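Local coordinates for protein enoyl-CoA hydratase subunit II (Geobacillus kaustophilus, PDB 2EJ5) that probably hydrates enoyl-CoA thioesters as a member of the crotonase-like enoyl-CoA hydratase/isomerase family, perhaps in phenylacetic acid catabolism, at residues Asn47-Val51 with Leu196-Thr201; Tyr2-Arg6 with Thr17-Pro21. All coordinates share one frame; numbering follows the deposited sequence.

Contact 1 (Asn47-Val51 with Leu196-Thr201); sequences NVRCV and LSAMPT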
ATOM      1  N   ASN A  47      -6.386  -1.588  33.759  1.00 26.38           N
ATOM      2  CA  ASN A  47      -7.830  -1.493  33.688  1.00 25.82           C
ATOM      3  C   ASN A  47      -8.287  -0.871  32.367  1.00 24.90           C
ATOM      4  O   ASN A  47      -9.453  -0.967  32.029  1.00 25.27           O
ATOM      5  CB  ASN A  47      -8.398  -0.704  34.868  1.00 25.42           C
ATOM      6  CG  ASN A  47      -9.936  -0.691  34.888  1.00 25.44           C
ATOM      7  OD1 ASN A  47     -10.599  -1.746  34.881  1.00 22.83           O
ATOM      8  ND2 ASN A  47     -10.499   0.499  34.879  1.00 24.63           N
ATOM      9  N   VAL A  48      -7.357  -0.238  31.637  1.00 23.32           N
ATOM     10  CA  VAL A  48      -7.667   0.405  30.356  1.00 20.67           C
ATOM     11  C   VAL A  48      -7.449  -0.618  29.240  1.00 19.40           C
ATOM     12  O   VAL A  48      -6.362  -1.194  29.121  1.00 19.70           O
ATOM     13  CB  VAL A  48      -6.791   1.689  30.111  1.00 20.97           C
ATOM     14  CG1 VAL A  48      -6.995   2.247  28.654  1.00 17.97           C
ATOM     15  CG2 VAL A  48      -7.140   2.766  31.128  1.00 19.73           C
ATOM     16  N   ARG A  49      -8.504  -0.893  28.469  1.00 18.59           N
ATOM     17  CA  ARG A  49      -8.412  -1.861  27.371  1.00 17.80           C
ATOM     18  C   ARG A  49      -8.694  -1.236  26.003  1.00 17.28           C
ATOM     19  O   ARG A  49      -8.587  -1.911  24.999  1.00 17.79           O
ATOM     20  CB  ARG A  49      -9.309  -3.081  27.637  1.00 17.74           C
ATOM     21  CG  ARG A  49      -8.747  -4.011  28.762  1.00 19.03           C
ATOM     22  CD  ARG A  49      -9.805  -4.971  29.256  1.00 20.76           C
ATOM     23  NE  ARG A  49      -9.973  -6.086  28.328  1.00 20.43           N
ATOM     24  CZ  ARG A  49     -10.930  -6.996  28.435  1.00 23.32           C
ATOM     25  NH1 ARG A  49     -11.837  -6.893  29.433  1.00 23.69           N
ATOM     26  NH2 ARG A  49     -11.017  -7.973  27.534  1.00 20.25           N
ATOM     27  N   CYS A  50      -9.073   0.037  25.974  1.00 17.57           N
ATOM     28  CA  CYS A  50      -9.293   0.768  24.735  1.00 17.76           C
ATOM     29  C   CYS A  50      -9.104   2.228  25.009  1.00 18.26           C
ATOM     30  O   CYS A  50      -9.348   2.702  26.135  1.00 17.12           O
ATOM     31  CB  CYS A  50     -10.716   0.549  24.183  1.00 18.62           C
ATOM     32  SG  CYS A  50     -11.020   1.198  22.475  1.00 19.41           S
ATOM     33  N   VAL A  51      -8.672   2.963  24.004  1.00 16.79           N
ATOM     34  CA  VAL A  51      -8.557   4.405  24.154  1.00 17.49           C
ATOM     35  C   VAL A  51      -9.380   5.082  23.103  1.00 17.36           C
ATOM     36  O   VAL A  51      -9.377   4.674  21.942  1.00 17.14           O
ATOM     37  CB  VAL A  51      -7.067   4.917  24.066  1.00 16.85           C
ATOM     38  CG1 VAL A  51      -7.009   6.447  24.184  1.00 18.74           C
ATOM     39  CG2 VAL A  51      -6.235   4.291  25.169  1.00 21.85           C
ATOM     40  N   LEU A 196     -14.390  -3.076  21.602  1.00 16.20           N
ATOM     41  CA  LEU A 196     -12.930  -3.332  21.602  1.00 16.40           C
ATOM     42  C   LEU A 196     -12.399  -3.607  23.004  1.00 16.85           C
ATOM     43  O   LEU A 196     -11.547  -4.501  23.198  1.00 16.24           O
ATOM     44  CB  LEU A 196     -12.190  -2.128  21.043  1.00 15.57           C
ATOM     45  CG  LEU A 196     -12.262  -1.972  19.516  1.00 19.44           C
ATOM     46  CD1 LEU A 196     -11.885  -0.554  19.150  1.00 20.04           C
ATOM     47  CD2 LEU A 196     -11.270  -2.951  18.905  1.00 17.41           C
ATOM     48  N   SER A 197     -12.929  -2.857  23.987  1.00 16.60           N
ATOM     49  CA  SER A 197     -12.460  -2.990  25.383  1.00 18.10           C
ATOM     50  C   SER A 197     -12.767  -4.373  25.988  1.00 18.85           C
ATOM     51  O   SER A 197     -12.209  -4.755  27.039  1.00 19.34           O
ATOM     52  CB  SER A 197     -12.996  -1.840  26.246  1.00 17.68           C
ATOM     53  OG  SER A 197     -14.304  -2.147  26.720  1.00 21.66           O
ATOM     54  N   ALA A 198     -13.627  -5.134  25.294  1.00 18.69           N
ATOM     55  CA  ALA A 198     -13.989  -6.483  25.705  1.00 18.88           C
ATOM     56  C   ALA A 198     -13.180  -7.579  25.017  1.00 19.12           C
ATOM     57  O   ALA A 198     -13.286  -8.752  25.375  1.00 17.83           O
ATOM     58  CB  ALA A 198     -15.510  -6.727  25.461  1.00 20.48           C
ATOM     59  N   MET A 199     -12.372  -7.202  24.022  1.00 18.38           N
ATOM     60  CA  MET A 199     -11.616  -8.179  23.241  1.00 18.03           C
ATOM     61  C   MET A 199     -10.305  -8.520  23.956  1.00 17.56           C
ATOM     62  O   MET A 199      -9.978  -7.876  24.979  1.00 18.86           O
ATOM     63  CB  MET A 199     -11.336  -7.583  21.832  1.00 18.28           C
ATOM     64  CG  MET A 199     -12.584  -7.227  21.048  1.00 19.33           C
ATOM     65  SD  MET A 199     -12.213  -7.058  19.286  1.00 19.41           S
ATOM     66  CE  MET A 199     -12.051  -8.801  18.832  1.00 24.67           C
ATOM     67  N   PRO A 200      -9.562  -9.538  23.465  1.00 16.85           N
ATOM     68  CA  PRO A 200      -8.271  -9.928  24.084  1.00 16.59           C
ATOM     69  C   PRO A 200      -7.201  -8.861  23.871  1.00 16.52           C
ATOM     70  O   PRO A 200      -6.435  -8.903  22.908  1.00 15.93           O
ATOM     71  CB  PRO A 200      -7.881 -11.203  23.332  1.00 15.15           C
ATOM     72  CG  PRO A 200      -9.154 -11.698  22.742  1.00 15.88           C
ATOM     73  CD  PRO A 200      -9.883 -10.430  22.338  1.00 16.29           C
ATOM     74  N   THR A 201      -7.188  -7.897  24.771  1.00 16.42           N
ATOM     75  CA  THR A 201      -6.337  -6.734  24.676  1.00 17.26           C
ATOM     76  C   THR A 201      -4.839  -7.059  24.449  1.00 17.02           C
ATOM     77  O   THR A 201      -4.158  -6.337  23.712  1.00 15.58           O
ATOM     78  CB  THR A 201      -6.519  -5.924  25.980  1.00 18.21           C
ATOM     79  OG1 THR A 201      -7.925  -5.880  26.268  1.00 17.28           O
ATOM     80  CG2 THR A 201      -5.974  -4.525  25.814  1.00 17.05           C
TER
HETATM   81  O   HOH W   1      -8.949  -4.395  24.168  1.00 16.93           O
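In this crotonase-like fold the entry to strand 50-55 of the central sheet meets the turn between helices 185-197 and 201-216, and Arg49 docks into that turn. Its guanidinium lies with one face over the backbone of Ser197, whose carbonyl carbon sits 4.0 Å above the plane, over the centre of the group. At the edge, NE donates to Thr201 OG1 across 2.9 Å, an almost straight bond (165°) with the hydroxyl oxygen practically in the guanidinium plane. NH2 of Arg49 reaches Met199 O at 2.8 Å, approaching that carbonyl from above its plane, and also makes a weak hydrogen bond to Phe254 O. The chain bends at chi3 (78°), which brings NE and NH2 to the two acceptors. Two different bonds thus fix the rotation of the group, one at NE and one at NH2. Cutting Arg49 back to an alanine is likely to leave Met199 O and Thr201 OG1 without their charged donor and to open a gap beside the Ser197 backbone. Next along the chain, Cys50 packs against the C-terminal end of the helix that carries Leu196: Cys50 CB lies 3.9 Å from Ser197 CB, while SG meets the side chain of Leu196. Leu196 and Met199 also pack on a second subunit, against its Val160 and Ile132, so the turn lies close to a subunit interface. A water bridges the two backbones, donating to Arg49 O at 2.6 Å and to Leu196 O at 2.8 Å and accepting a hydrogen bond from Thr201 OG1.

Contact 2 (Tyr2-Arg6 with Thr17-Pro21); sequences YETIR and TLNRP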
ATOM      1  N   TYR A   2      -5.541  17.665  34.317  1.00 37.91           N
ATOM      2  CA  TYR A   2      -5.101  18.119  32.996  1.00 35.49           C
ATOM      3  C   TYR A   2      -5.892  19.377  32.668  1.00 34.78           C
ATOM      4  O   TYR A   2      -7.037  19.501  33.086  1.00 35.00           O
ATOM      5  CB  TYR A   2      -5.389  17.047  31.918  1.00 34.41           C
ATOM      6  CG  TYR A   2      -4.540  15.774  31.985  1.00 32.53           C
ATOM      7  CD1 TYR A   2      -3.149  15.819  31.828  1.00 32.05           C
ATOM      8  CD2 TYR A   2      -5.132  14.537  32.161  1.00 29.04           C
ATOM      9  CE1 TYR A   2      -2.374  14.658  31.880  1.00 31.07           C
ATOM     10  CE2 TYR A   2      -4.372  13.367  32.195  1.00 29.39           C
ATOM     11  CZ  TYR A   2      -3.002  13.439  32.056  1.00 30.12           C
ATOM     12  OH  TYR A   2      -2.266  12.291  32.091  1.00 31.57           O
ATOM     13  N   GLU A   3      -5.307  20.295  31.903  1.00 33.96           N
ATOM     14  CA  GLU A   3      -5.969  21.579  31.600  1.00 33.24           C
ATOM     15  C   GLU A   3      -6.415  21.769  30.161  1.00 32.41           C
ATOM     16  O   GLU A   3      -7.341  22.544  29.900  1.00 31.71           O
ATOM     17  CB  GLU A   3      -5.052  22.731  31.974  1.00 33.14           C
ATOM     18  CG  GLU A   3      -4.299  22.472  33.242  1.00 35.59           C
ATOM     19  CD  GLU A   3      -3.414  23.614  33.638  1.00 37.67           C
ATOM     20  OE1 GLU A   3      -3.154  23.718  34.850  1.00 37.75           O
ATOM     21  OE2 GLU A   3      -2.985  24.392  32.740  1.00 38.09           O
ATOM     22  N   THR A   4      -5.739  21.101  29.218  1.00 31.07           N
ATOM     23  CA  THR A   4      -6.089  21.259  27.803  1.00 30.53           C
ATOM     24  C   THR A   4      -6.797  20.016  27.253  1.00 29.70           C
ATOM     25  O   THR A   4      -7.327  20.049  26.154  1.00 29.21           O
ATOM     26  CB  THR A   4      -4.861  21.539  26.926  1.00 30.23           C
ATOM     27  OG1 THR A   4      -3.994  20.398  26.969  1.00 32.35           O
ATOM     28  CG2 THR A   4      -4.114  22.797  27.417  1.00 31.40           C
ATOM     29  N   ILE A   5      -6.764  18.936  28.018  1.00 29.26           N
ATOM     30  CA  ILE A   5      -7.501  17.723  27.687  1.00 29.52           C
ATOM     31  C   ILE A   5      -8.252  17.228  28.915  1.00 30.76           C
ATOM     32  O   ILE A   5      -7.997  17.674  30.061  1.00 30.41           O
ATOM     33  CB  ILE A   5      -6.559  16.586  27.185  1.00 29.79           C
ATOM     34  CG1 ILE A   5      -5.793  15.968  28.355  1.00 29.17           C
ATOM     35  CG2 ILE A   5      -5.611  17.105  26.051  1.00 26.41           C
ATOM     36  CD1 ILE A   5      -5.131  14.665  28.036  1.00 31.36           C
ATOM     37  N   ARG A   6      -9.157  16.294  28.655  1.00 30.84           N
ATOM     38  CA  ARG A   6      -9.910  15.569  29.663  1.00 32.50           C
ATOM     39  C   ARG A   6      -9.543  14.104  29.473  1.00 31.25           C
ATOM     40  O   ARG A   6      -9.501  13.593  28.338  1.00 30.43           O
ATOM     41  CB  ARG A   6     -11.418  15.829  29.479  1.00 31.83           C
ATOM     42  CG  ARG A   6     -12.313  15.510  30.673  1.00 35.85           C
ATOM     43  CD  ARG A   6     -13.680  16.253  30.523  1.00 36.11           C
ATOM     44  NE  ARG A   6     -14.488  15.723  29.426  1.00 41.47           N
ATOM     45  CZ  ARG A   6     -15.213  16.458  28.581  1.00 44.40           C
ATOM     46  NH1 ARG A   6     -15.230  17.788  28.667  1.00 43.05           N
ATOM     47  NH2 ARG A   6     -15.902  15.851  27.617  1.00 44.23           N
ATOM     48  N   THR A  17     -10.207  13.337  25.718  1.00 21.32           N
ATOM     49  CA  THR A  17     -10.893  14.371  24.981  1.00 22.23           C
ATOM     50  C   THR A  17      -9.972  15.601  24.866  1.00 23.75           C
ATOM     51  O   THR A  17      -9.539  16.171  25.883  1.00 22.47           O
ATOM     52  CB  THR A  17     -12.230  14.719  25.648  1.00 22.38           C
ATOM     53  OG1 THR A  17     -13.083  13.563  25.626  1.00 24.65           O
ATOM     54  CG2 THR A  17     -12.907  15.846  24.960  1.00 22.37           C
ATOM     55  N   LEU A  18      -9.665  15.991  23.630  1.00 24.26           N
ATOM     56  CA  LEU A  18      -8.912  17.216  23.370  1.00 25.09           C
ATOM     57  C   LEU A  18      -9.802  18.410  23.695  1.00 25.99           C
ATOM     58  O   LEU A  18     -10.917  18.494  23.185  1.00 26.85           O
ATOM     59  CB  LEU A  18      -8.507  17.292  21.896  1.00 24.43           C
ATOM     60  CG  LEU A  18      -7.817  16.043  21.315  1.00 23.95           C
ATOM     61  CD1 LEU A  18      -7.411  16.313  19.857  1.00 19.94           C
ATOM     62  CD2 LEU A  18      -6.608  15.598  22.176  1.00 23.88           C
ATOM     63  N   ASN A  19      -9.302  19.352  24.502  1.00 26.84           N
ATOM     64  CA  ASN A  19     -10.204  20.284  25.206  1.00 26.46           C
ATOM     65  C   ASN A  19      -9.789  21.779  25.176  1.00 27.43           C
ATOM     66  O   ASN A  19      -9.526  22.385  26.207  1.00 27.38           O
ATOM     67  CB  ASN A  19     -10.397  19.764  26.638  1.00 26.25           C
ATOM     68  CG  ASN A  19     -11.677  20.259  27.301  1.00 27.89           C
ATOM     69  OD1 ASN A  19     -12.582  20.753  26.639  1.00 24.90           O
ATOM     70  ND2 ASN A  19     -11.761  20.087  28.629  1.00 26.96           N
ATOM     71  N   ARG A  20      -9.726  22.357  23.973  1.00 27.99           N
ATOM     72  CA  ARG A  20      -9.563  23.798  23.773  1.00 28.02           C
ATOM     73  C   ARG A  20     -10.614  24.155  22.750  1.00 27.33           C
ATOM     74  O   ARG A  20     -10.307  24.610  21.658  1.00 26.97           O
ATOM     75  CB  ARG A  20      -8.141  24.165  23.302  1.00 27.64           C
ATOM     76  CG  ARG A  20      -7.075  23.926  24.385  1.00 29.04           C
ATOM     77  CD  ARG A  20      -5.661  24.339  23.959  1.00 29.66           C
ATOM     78  NE  ARG A  20      -5.473  25.790  23.854  1.00 29.43           N
ATOM     79  CZ  ARG A  20      -5.275  26.445  22.715  1.00 31.67           C
ATOM     80  NH1 ARG A  20      -5.230  25.778  21.562  1.00 31.16           N
ATOM     81  NH2 ARG A  20      -5.129  27.777  22.712  1.00 27.58           N
ATOM     82  N   PRO A  21     -11.883  23.933  23.107  1.00 27.94           N
ATOM     83  CA  PRO A  21     -12.947  24.084  22.131  1.00 29.01           C
ATOM     84  C   PRO A  21     -12.990  25.459  21.467  1.00 30.33           C
ATOM     85  O   PRO A  21     -13.322  25.539  20.294  1.00 31.61           O
ATOM     86  CB  PRO A  21     -14.234  23.764  22.933  1.00 28.37           C
ATOM     87  CG  PRO A  21     -13.854  23.946  24.362  1.00 28.67           C
ATOM     88  CD  PRO A  21     -12.399  23.541  24.431  1.00 28.61           C
TER
HETATM   89  O   HOH W   2      -9.274  23.730  28.266  1.00 39.71           O
HETATM   90  O   HOH W   3     -12.661  12.608  28.207  1.00 26.40           O
HETATM   91  O   HOH W   4     -15.734  13.726  25.259  1.00 28.26           O
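Arg6 and Thr17 form an antiparallel hydrogen-bonded pair, with Arg6 N to Thr17 O at 2.8 Å and Thr17 N to Arg6 O at 2.7 Å. Both bonds are nearly straight, at 164°. Beside them the backbones press close, Ile5 CA making a CH...O contact of 3.1 Å with Thr17 O. In the non-hydrogen-bonded pair the side chains meet, Ile5 CG2 lying 4.3 Å from Leu18 CD2. Thr4 and Arg20 run side by side, their aliphatic parts touching, while their polar ends turn to other partners, Thr4 OG1 to Glu34 and Arg20 NH1 to Ala26 O and Asp65. Beyond Leu18 the pairing slackens into a weak bond from Asn19 N to Thr4 O, and a water bridges Glu3 O and Asn19 O. The solvent side belongs to Arg6. With CG anti to the backbone N (chi1 -162°) and a bend at chi3, its chain lies alongside Thr17, with Thr17 CG2 4.0 Å from the guanidinium plane, offset toward its rim. A water joins Thr17 OG1 to Arg6 NH2, weakly at the arginine. This antiparallel pairing belongs to the beta hairpin of strands 5-10 and 13-18, whose strand 5-10 is outermost in the central sheet within this chain, in a crotonase-like fold.

How the contacts relate
Both contacts reach the same six-stranded sheet, contact 2 through strands 5-10 and 13-18, contact 1 through strand 50-55, the neighbour of 13-18. Their centres lie 23 Å apart and their nearest atoms about 8 Å, so they do not touch. Contact 1 is the more buried and joins segments 145 residues apart at their closest ends, fastening the sheet to the helices of the C-terminal part beside a second subunit. Contact 2 is local, partly buried and touched by no other chain. Their chemistry differs accordingly: backbone pairing carries contact 2, where the exposed Arg6 lies against its cross-strand partner Thr17, whereas contact 1 depends on a buried arginine that hydrogen-bonds a hydroxyl and a main-chain carbonyl of the interhelix turn.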